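Local coordinates for protein epoxide hydrolase (Aspergillus niger, PDB 3G0I) that probably catalyses the hydrolysis of epoxides to vicinal diols, as an enzyme of the alpha/beta hydrolase fold, at residues L213-A218 with D346-P351; E277-W282 with G371-L376. All coordinates share one frame; numbering follows the deposited sequence.

Contact 1 of 2, residues L213-A218 with D346-P351. With VPR (2-propylpentanamide), chain C.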
ATOM      1  N   LEU A 213     -18.232  -6.496  15.052  1.00 12.50           N
ATOM      2  CA  LEU A 213     -17.966  -5.460  14.046  1.00 13.82           C
ATOM      3  C   LEU A 213     -19.214  -5.238  13.188  1.00 15.18           C
ATOM      4  O   LEU A 213     -19.818  -6.198  12.726  1.00 14.54           O
ATOM      5  CB  LEU A 213     -16.784  -5.835  13.131  1.00 13.73           C
ATOM      6  CG  LEU A 213     -16.429  -4.825  12.020  1.00 12.73           C
ATOM      7  CD1 LEU A 213     -15.878  -3.521  12.607  1.00 11.83           C
ATOM      8  CD2 LEU A 213     -15.441  -5.411  11.015  1.00 12.64           C
ATOM      9  N   CYS A 214     -19.593  -3.978  12.990  1.00 17.28           N
ATOM     10  CA  CYS A 214     -20.695  -3.651  12.086  1.00 18.89           C
ATOM     11  C   CYS A 214     -20.320  -2.447  11.239  1.00 20.02           C
ATOM     12  O   CYS A 214     -20.805  -1.344  11.474  1.00 20.67           O
ATOM     13  CB  CYS A 214     -21.994  -3.384  12.861  1.00 18.74           C
ATOM     14  SG  CYS A 214     -23.480  -3.246  11.805  1.00 19.98           S
ATOM     15  N   ALA A 215     -19.449  -2.665  10.255  1.00 21.34           N
ATOM     16  CA  ALA A 215     -18.952  -1.586   9.399  1.00 22.61           C
ATOM     17  C   ALA A 215     -20.076  -1.062   8.502  1.00 23.22           C
ATOM     18  O   ALA A 215     -20.592  -1.804   7.673  1.00 23.16           O
ATOM     19  CB  ALA A 215     -17.766  -2.077   8.564  1.00 22.45           C
ATOM     20  N   MET A 216     -20.460   0.203   8.686  1.00 24.22           N
ATOM     21  CA  MET A 216     -21.613   0.764   7.961  1.00 25.05           C
ATOM     22  C   MET A 216     -21.623   2.280   7.794  1.00 26.74           C
ATOM     23  O   MET A 216     -20.996   3.008   8.561  1.00 27.69           O
ATOM     24  CB  MET A 216     -22.934   0.327   8.618  1.00 24.72           C
ATOM     25  CG  MET A 216     -23.159   0.878  10.022  1.00 23.74           C
ATOM     26  SD  MET A 216     -24.703   0.305  10.735  1.00 22.71           S
ATOM     27  CE  MET A 216     -25.884   1.069   9.615  1.00 22.97           C
ATOM     28  N   ARG A 217     -22.360   2.734   6.779  1.00 28.73           N
ATOM     29  CA  ARG A 217     -22.667   4.149   6.560  1.00 30.53           C
ATOM     30  C   ARG A 217     -23.855   4.559   7.438  1.00 30.67           C
ATOM     31  O   ARG A 217     -24.537   3.705   8.009  1.00 30.85           O
ATOM     32  CB  ARG A 217     -23.081   4.377   5.100  1.00 30.53           C
ATOM     33  CG  ARG A 217     -22.001   4.287   4.025  1.00 31.99           C
ATOM     34  CD  ARG A 217     -22.687   4.185   2.644  1.00 32.50           C
ATOM     35  NE  ARG A 217     -22.065   5.028   1.621  1.00 36.81           N
ATOM     36  CZ  ARG A 217     -22.612   5.311   0.437  1.00 38.48           C
ATOM     37  NH1 ARG A 217     -23.812   4.829   0.112  1.00 38.61           N
ATOM     38  NH2 ARG A 217     -21.962   6.085  -0.429  1.00 39.40           N
ATOM     39  N   ALA A 218     -24.116   5.862   7.520  1.00 31.24           N
ATOM     40  CA  ALA A 218     -25.339   6.368   8.147  1.00 31.73           C
ATOM     41  C   ALA A 218     -26.569   5.759   7.467  1.00 32.19           C
ATOM     42  O   ALA A 218     -26.630   5.719   6.235  1.00 32.09           O
ATOM     43  CB  ALA A 218     -25.380   7.888   8.068  1.00 31.80           C
ATOM     44  N   ASP A 346     -12.168  -0.665  18.539  1.00 11.79           N
ATOM     45  CA  ASP A 346     -12.311  -1.241  17.216  1.00 11.95           C
ATOM     46  C   ASP A 346     -12.494  -0.056  16.258  1.00 12.53           C
ATOM     47  O   ASP A 346     -12.755   1.078  16.699  1.00 12.11           O
ATOM     48  CB  ASP A 346     -13.480  -2.234  17.140  1.00 12.03           C
ATOM     49  CG  ASP A 346     -13.304  -3.270  16.017  1.00 11.53           C
ATOM     50  OD1 ASP A 346     -12.476  -3.050  15.111  1.00 12.10           O
ATOM     51  OD2 ASP A 346     -13.975  -4.318  16.049  1.00 10.88           O
ATOM     52  N   LEU A 347     -12.350  -0.307  14.962  1.00 12.92           N
ATOM     53  CA  LEU A 347     -12.109   0.779  14.003  1.00 14.16           C
ATOM     54  C   LEU A 347     -13.338   1.491  13.455  1.00 14.98           C
ATOM     55  O   LEU A 347     -13.224   2.609  12.938  1.00 15.44           O
ATOM     56  CB  LEU A 347     -11.235   0.274  12.856  1.00 14.05           C
ATOM     57  CG  LEU A 347      -9.929  -0.212  13.482  1.00 15.20           C
ATOM     58  CD1 LEU A 347      -9.459  -1.476  12.807  1.00 17.36           C
ATOM     59  CD2 LEU A 347      -8.888   0.902  13.484  1.00 16.29           C
ATOM     60  N   CYS A 348     -14.503   0.854  13.581  1.00 15.37           N
ATOM     61  CA  CYS A 348     -15.751   1.401  13.055  1.00 16.32           C
ATOM     62  C   CYS A 348     -16.819   1.479  14.155  1.00 16.01           C
ATOM     63  O   CYS A 348     -17.857   0.808  14.063  1.00 16.18           O
ATOM     64  CB  CYS A 348     -16.236   0.551  11.872  1.00 16.08           C
ATOM     65  SG  CYS A 348     -15.032   0.510  10.527  1.00 20.08           S
ATOM     66  N   PRO A 349     -16.577   2.313  15.191  1.00 16.02           N
ATOM     67  CA  PRO A 349     -17.491   2.348  16.334  1.00 16.56           C
ATOM     68  C   PRO A 349     -18.785   3.090  15.997  1.00 17.31           C
ATOM     69  O   PRO A 349     -18.907   4.283  16.261  1.00 18.25           O
ATOM     70  CB  PRO A 349     -16.695   3.085  17.422  1.00 16.60           C
ATOM     71  CG  PRO A 349     -15.579   3.786  16.729  1.00 16.07           C
ATOM     72  CD  PRO A 349     -15.483   3.295  15.313  1.00 15.78           C
ATOM     73  N   VAL A 350     -19.724   2.370  15.395  1.00 17.43           N
ATOM     74  CA  VAL A 350     -21.034   2.898  15.062  1.00 17.75           C
ATOM     75  C   VAL A 350     -21.981   2.749  16.259  1.00 18.01           C
ATOM     76  O   VAL A 350     -21.794   1.853  17.089  1.00 17.83           O
ATOM     77  CB  VAL A 350     -21.619   2.203  13.807  1.00 18.12           C
ATOM     78  CG1 VAL A 350     -20.905   2.703  12.540  1.00 18.24           C
ATOM     79  CG2 VAL A 350     -21.532   0.683  13.920  1.00 17.30           C
ATOM     80  N   PRO A 351     -22.987   3.637  16.364  1.00 17.91           N
ATOM     81  CA  PRO A 351     -23.919   3.578  17.487  1.00 17.92           C
ATOM     82  C   PRO A 351     -24.917   2.429  17.377  1.00 17.60           C
ATOM     83  O   PRO A 351     -25.175   1.940  16.281  1.00 17.37           O
ATOM     84  CB  PRO A 351     -24.658   4.917  17.389  1.00 18.17           C
ATOM     85  CG  PRO A 351     -24.617   5.260  15.961  1.00 17.89           C
ATOM     86  CD  PRO A 351     -23.304   4.752  15.449  1.00 18.15           C
TER
HETATM   87  C5  VPR C   1     -13.104  -6.546   6.383  1.00 19.83           C
HETATM   88  C4  VPR C   1     -12.193  -5.350   6.331  1.00 18.48           C
HETATM   89  C3  VPR C   1     -12.088  -4.839   7.758  1.00 20.01           C
HETATM   90  C2  VPR C   1     -10.746  -4.176   8.062  1.00 17.71           C
HETATM   91  C3A VPR C   1     -10.691  -3.626   9.485  1.00 18.88           C
HETATM   92  C4A VPR C   1     -11.866  -2.701   9.787  1.00 20.35           C
HETATM   93  C5A VPR C   1     -12.479  -3.121  11.099  1.00 21.37           C
HETATM   94  C1  VPR C   1      -9.599  -5.119   7.829  1.00 16.78           C
HETATM   95  N   VPR C   1      -9.470  -6.160   8.522  1.00 16.39           N
HETATM   96  O   VPR C   1      -8.736  -4.829   6.877  1.00 16.50           O
HETATM   97  O   HOH W   1     -18.483  -1.992  14.462  1.00 15.89           O
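Asp346 and Leu213 meet at the active-site end of two loops of the alpha/beta hydrolase fold, beside the bound 2-propylpentanamide. Leu213 CD1 lies 4.0 Å from Asp346 OD2, the two side chains crossing at about a right angle. With CG anti to the backbone N (chi1 179°), Leu213 carries its branched end toward residues 346-351 and the ligand, and its CD1 is 3.7 Å from C5A of the amide. Leu347 CD1 touches the same ligand carbon. The other carboxylate oxygen, Asp346 OD1, takes the backbone N-H of Leu347 at 2.7 Å on its anti side, 26° out of the carboxylate plane. It also receives a hydrogen bond from His372 ND1. Cys348 packs its CB against Leu213 CD1 and its SG against Ala215 CB. One water accepts from Cys214 N at 2.7 Å and donates to Cys348 O at 2.9 Å. Val350 CG2 sits 3.3 Å from Cys214 O, while Val350 CG1 packs 3.8 Å from Met216 CG. Pro349 centres an inverse gamma turn, closed by a weak bond from Val350 N to Cys348 O. Residues 213-218 follow strand 206-211 and residues 346-351 follow the adjacent parallel strand 337-342. Pro351 is the N-cap of helix 352-355, whose Ile355 touches Cys214 and Val350.

Contact 2 of 2, residues E277-W282 with G371-L376. With VPR (2-propylpentanamide), chain C.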
ATOM      1  N   GLU A 277       2.074  -3.064  11.865  1.00  6.40           N
ATOM      2  CA  GLU A 277       1.453  -1.749  12.015  1.00  6.31           C
ATOM      3  C   GLU A 277       0.033  -1.848  12.584  1.00  6.31           C
ATOM      4  O   GLU A 277      -0.364  -1.058  13.446  1.00  6.42           O
ATOM      5  CB  GLU A 277       1.423  -0.994  10.689  1.00  6.36           C
ATOM      6  CG  GLU A 277       0.957   0.461  10.871  1.00  6.95           C
ATOM      7  CD  GLU A 277       0.397   1.074   9.600  1.00  7.67           C
ATOM      8  OE1 GLU A 277       1.174   1.290   8.640  1.00  8.54           O
ATOM      9  OE2 GLU A 277      -0.820   1.352   9.567  1.00  7.14           O
ATOM     10  N   LYS A 278      -0.718  -2.832  12.109  1.00  5.86           N
ATOM     11  CA  LYS A 278      -2.106  -3.003  12.516  1.00  6.38           C
ATOM     12  C   LYS A 278      -2.259  -3.617  13.913  1.00  6.55           C
ATOM     13  O   LYS A 278      -3.154  -3.235  14.668  1.00  6.45           O
ATOM     14  CB  LYS A 278      -2.875  -3.799  11.448  1.00  5.85           C
ATOM     15  CG  LYS A 278      -2.629  -3.297  10.018  1.00  5.40           C
ATOM     16  CD  LYS A 278      -2.829  -1.775   9.916  1.00  4.75           C
ATOM     17  CE  LYS A 278      -2.939  -1.311   8.477  1.00  4.64           C
ATOM     18  NZ  LYS A 278      -2.913   0.197   8.392  1.00  5.97           N
ATOM     19  N   TYR A 279      -1.388  -4.563  14.261  1.00  7.44           N
ATOM     20  CA  TYR A 279      -1.380  -5.108  15.628  1.00  8.24           C
ATOM     21  C   TYR A 279      -1.002  -4.039  16.665  1.00  8.75           C
ATOM     22  O   TYR A 279      -1.353  -4.153  17.837  1.00  8.95           O
ATOM     23  CB  TYR A 279      -0.485  -6.344  15.745  1.00  8.20           C
ATOM     24  CG  TYR A 279      -1.125  -7.641  15.276  1.00  8.18           C
ATOM     25  CD1 TYR A 279      -0.715  -8.254  14.096  1.00  8.98           C
ATOM     26  CD2 TYR A 279      -2.111  -8.275  16.040  1.00  9.56           C
ATOM     27  CE1 TYR A 279      -1.288  -9.466  13.657  1.00  7.51           C
ATOM     28  CE2 TYR A 279      -2.698  -9.491  15.614  1.00 10.35           C
ATOM     29  CZ  TYR A 279      -2.276 -10.073  14.422  1.00  9.03           C
ATOM     30  OH  TYR A 279      -2.846 -11.254  14.006  1.00  7.81           O
ATOM     31  N   LEU A 280      -0.299  -2.997  16.216  1.00  9.58           N
ATOM     32  CA  LEU A 280       0.011  -1.828  17.048  1.00  9.87           C
ATOM     33  C   LEU A 280      -1.126  -0.798  17.143  1.00 10.60           C
ATOM     34  O   LEU A 280      -1.435  -0.299  18.241  1.00 11.03           O
ATOM     35  CB  LEU A 280       1.285  -1.143  16.534  1.00  9.97           C
ATOM     36  CG  LEU A 280       2.609  -1.897  16.670  1.00  9.56           C
ATOM     37  CD1 LEU A 280       3.728  -1.128  15.972  1.00 10.14           C
ATOM     38  CD2 LEU A 280       2.949  -2.137  18.147  1.00  8.79           C
ATOM     39  N   GLN A 281      -1.734  -0.476  16.004  1.00 10.50           N
ATOM     40  CA  GLN A 281      -2.726   0.606  15.929  1.00 11.42           C
ATOM     41  C   GLN A 281      -4.156   0.161  16.233  1.00 11.19           C
ATOM     42  O   GLN A 281      -4.978   0.982  16.625  1.00 10.87           O
ATOM     43  CB  GLN A 281      -2.707   1.295  14.554  1.00 11.24           C
ATOM     44  CG  GLN A 281      -1.370   1.905  14.162  1.00 12.19           C
ATOM     45  CD  GLN A 281      -1.427   2.757  12.881  1.00 13.26           C
ATOM     46  OE1 GLN A 281      -2.350   2.632  12.050  1.00 14.82           O
ATOM     47  NE2 GLN A 281      -0.431   3.630  12.723  1.00 14.24           N
ATOM     48  N   TRP A 282      -4.451  -1.124  16.071  1.00 11.14           N
ATOM     49  CA  TRP A 282      -5.847  -1.597  16.154  1.00 11.22           C
ATOM     50  C   TRP A 282      -6.309  -2.092  17.520  1.00 11.58           C
ATOM     51  O   TRP A 282      -7.491  -2.367  17.717  1.00 11.96           O
ATOM     52  CB  TRP A 282      -6.116  -2.675  15.109  1.00 10.48           C
ATOM     53  CG  TRP A 282      -6.087  -2.189  13.687  1.00 10.53           C
ATOM     54  CD1 TRP A 282      -5.868  -0.901  13.243  1.00  9.47           C
ATOM     55  CD2 TRP A 282      -6.345  -2.977  12.520  1.00  9.46           C
ATOM     56  NE1 TRP A 282      -5.957  -0.861  11.867  1.00  9.53           N
ATOM     57  CE2 TRP A 282      -6.246  -2.117  11.401  1.00  9.15           C
ATOM     58  CE3 TRP A 282      -6.628  -4.337  12.311  1.00  9.86           C
ATOM     59  CZ2 TRP A 282      -6.422  -2.571  10.092  1.00  9.31           C
ATOM     60  CZ3 TRP A 282      -6.810  -4.787  11.009  1.00  9.07           C
ATOM     61  CH2 TRP A 282      -6.704  -3.903   9.916  1.00  9.86           C
ATOM     62  N   GLY A 371     -10.011  -3.126  21.992  1.00 10.52           N
ATOM     63  CA  GLY A 371      -9.966  -2.679  20.608  1.00 10.07           C
ATOM     64  C   GLY A 371     -10.464  -3.727  19.627  1.00  9.54           C
ATOM     65  O   GLY A 371     -11.403  -4.476  19.919  1.00  9.28           O
ATOM     66  N   HIS A 372      -9.805  -3.789  18.475  1.00  8.82           N
ATOM     67  CA  HIS A 372     -10.298  -4.555  17.330  1.00  8.15           C
ATOM     68  C   HIS A 372     -10.208  -6.076  17.518  1.00  8.37           C
ATOM     69  O   HIS A 372     -11.109  -6.823  17.101  1.00  8.44           O
ATOM     70  CB  HIS A 372      -9.573  -4.102  16.056  1.00  8.17           C
ATOM     71  CG  HIS A 372      -9.763  -5.024  14.894  1.00  7.51           C
ATOM     72  ND1 HIS A 372     -10.832  -4.920  14.030  1.00  6.22           N
ATOM     73  CD2 HIS A 372      -9.033  -6.084  14.470  1.00  7.70           C
ATOM     74  CE1 HIS A 372     -10.743  -5.869  13.114  1.00  7.27           C
ATOM     75  NE2 HIS A 372      -9.663  -6.592  13.362  1.00  6.29           N
ATOM     76  N   PHE A 373      -9.134  -6.535  18.152  1.00  7.86           N
ATOM     77  CA  PHE A 373      -8.919  -7.960  18.323  1.00  7.99           C
ATOM     78  C   PHE A 373      -9.595  -8.429  19.594  1.00  8.51           C
ATOM     79  O   PHE A 373      -8.930  -8.841  20.540  1.00  8.54           O
ATOM     80  CB  PHE A 373      -7.423  -8.283  18.344  1.00  7.50           C
ATOM     81  CG  PHE A 373      -6.713  -7.975  17.051  1.00  7.84           C
ATOM     82  CD1 PHE A 373      -6.025  -6.769  16.892  1.00  6.50           C
ATOM     83  CD2 PHE A 373      -6.712  -8.901  16.002  1.00  6.66           C
ATOM     84  CE1 PHE A 373      -5.364  -6.476  15.708  1.00  6.84           C
ATOM     85  CE2 PHE A 373      -6.066  -8.618  14.802  1.00  6.70           C
ATOM     86  CZ  PHE A 373      -5.377  -7.406  14.651  1.00  7.08           C
ATOM     87  N   ALA A 374     -10.926  -8.381  19.604  1.00  9.03           N
ATOM     88  CA  ALA A 374     -11.709  -8.594  20.835  1.00 10.29           C
ATOM     89  C   ALA A 374     -11.354  -9.896  21.536  1.00 10.52           C
ATOM     90  O   ALA A 374     -11.118  -9.906  22.746  1.00 11.23           O
ATOM     91  CB  ALA A 374     -13.215  -8.537  20.544  1.00  9.33           C
ATOM     92  N   ALA A 375     -11.308 -10.990  20.768  1.00 10.78           N
ATOM     93  CA  ALA A 375     -11.013 -12.315  21.323  1.00 10.55           C
ATOM     94  C   ALA A 375      -9.627 -12.387  21.980  1.00 10.34           C
ATOM     95  O   ALA A 375      -9.464 -13.059  22.992  1.00 10.62           O
ATOM     96  CB  ALA A 375     -11.193 -13.411  20.263  1.00 10.02           C
ATOM     97  N   LEU A 376      -8.644 -11.689  21.413  1.00 10.20           N
ATOM     98  CA  LEU A 376      -7.287 -11.629  21.994  1.00  9.90           C
ATOM     99  C   LEU A 376      -7.158 -10.663  23.164  1.00  9.70           C
ATOM    100  O   LEU A 376      -6.416 -10.935  24.105  1.00 10.18           O
ATOM    101  CB  LEU A 376      -6.266 -11.190  20.938  1.00 10.01           C
ATOM    102  CG  LEU A 376      -5.741 -12.178  19.918  1.00 10.65           C
ATOM    103  CD1 LEU A 376      -4.798 -11.430  18.976  1.00  9.60           C
ATOM    104  CD2 LEU A 376      -5.043 -13.353  20.620  1.00 10.09           C
TER
HETATM  105  C5  VPR C   1     -13.104  -6.546   6.383  1.00 19.83           C
HETATM  106  C4  VPR C   1     -12.193  -5.350   6.331  1.00 18.48           C
HETATM  107  C3  VPR C   1     -12.088  -4.839   7.758  1.00 20.01           C
HETATM  108  C2  VPR C   1     -10.746  -4.176   8.062  1.00 17.71           C
HETATM  109  C3A VPR C   1     -10.691  -3.626   9.485  1.00 18.88           C
HETATM  110  C4A VPR C   1     -11.866  -2.701   9.787  1.00 20.35           C
HETATM  111  C5A VPR C   1     -12.479  -3.121  11.099  1.00 21.37           C
HETATM  112  C1  VPR C   1      -9.599  -5.119   7.829  1.00 16.78           C
HETATM  113  N   VPR C   1      -9.470  -6.160   8.522  1.00 16.39           N
HETATM  114  O   VPR C   1      -8.736  -4.829   6.877  1.00 16.50           O
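The Phe373 ring is sandwiched between Tyr279 and His372. On one face Tyr279 makes an offset stack, with centroids 4.6 Å apart and planes at 12°. Tyr279 CE2 comes closest, 3.5 Å from Phe373 CZ, and lies toward the rim of the ring. His372 CD2 covers the opposite face, over the ring centre. Leu376 CD1 lies at the edge of the Tyr279 ring, whose OH is hydrogen-bonded to Pro116 O.

Trp282 and His372 run side by side and point the same way, but their rings are turned steeply. The tryptophan edge faces the imidazole in an edge-to-face pair with planes at 64°. The closest approach is Trp282 CE3 to His372 CD2, 3.7 Å. His372 CG stands anti to the backbone N (chi1 167°), which brings the imidazole alongside the indole. One indole face is covered by Lys278 CB, over its centre. Between the backbones, His372 N donates to Trp282 O at 2.8 Å, nearly straight, and ties the two segments together.

Both residues also meet 2-propylpentanamide: Trp282 CH2 is 3.8 Å from C1, and His372 ND1 is 3.8 Å from C5A. Away from the pocket, Lys278 NZ bridges to Glu277 OE2 at 2.7 Å, and that oxygen also pairs with Arg256 of the second subunit.

His372 is predicted to be a proton donor. It is hydrogen-bonded to Asp346, and its imidazole lies near the side chain of Asp190, the predicted nucleophile. This is consistent with the Asp-His-Asp triad of epoxide hydrolases. The aromatic packing and the backbone bond would hold the imidazole in its orientation between the two carboxylates.

The centres of contact 1 and contact 2 lie about 15 Å apart, and both contacts reach the same bound amide. Along the chain their segments alternate: 213-218, 277-282, 346-351, 371-376. Three of the four follow neighbouring parallel strands at one side of the central sheet, 206-211, 337-342 and 359-366. The remaining one, 277-282, comes from the helical insertion between strands 206-211 and 337-342. The contacts touch directly, through the shared Asp346-His372 pair and where Leu347 CD1 packs 3.5 Å from Trp282 CD2. The predicted catalytic histidine and its acid partner thus come from separate loops, and the insertion supplies Trp282 to the pocket, consistent with the cap of this family.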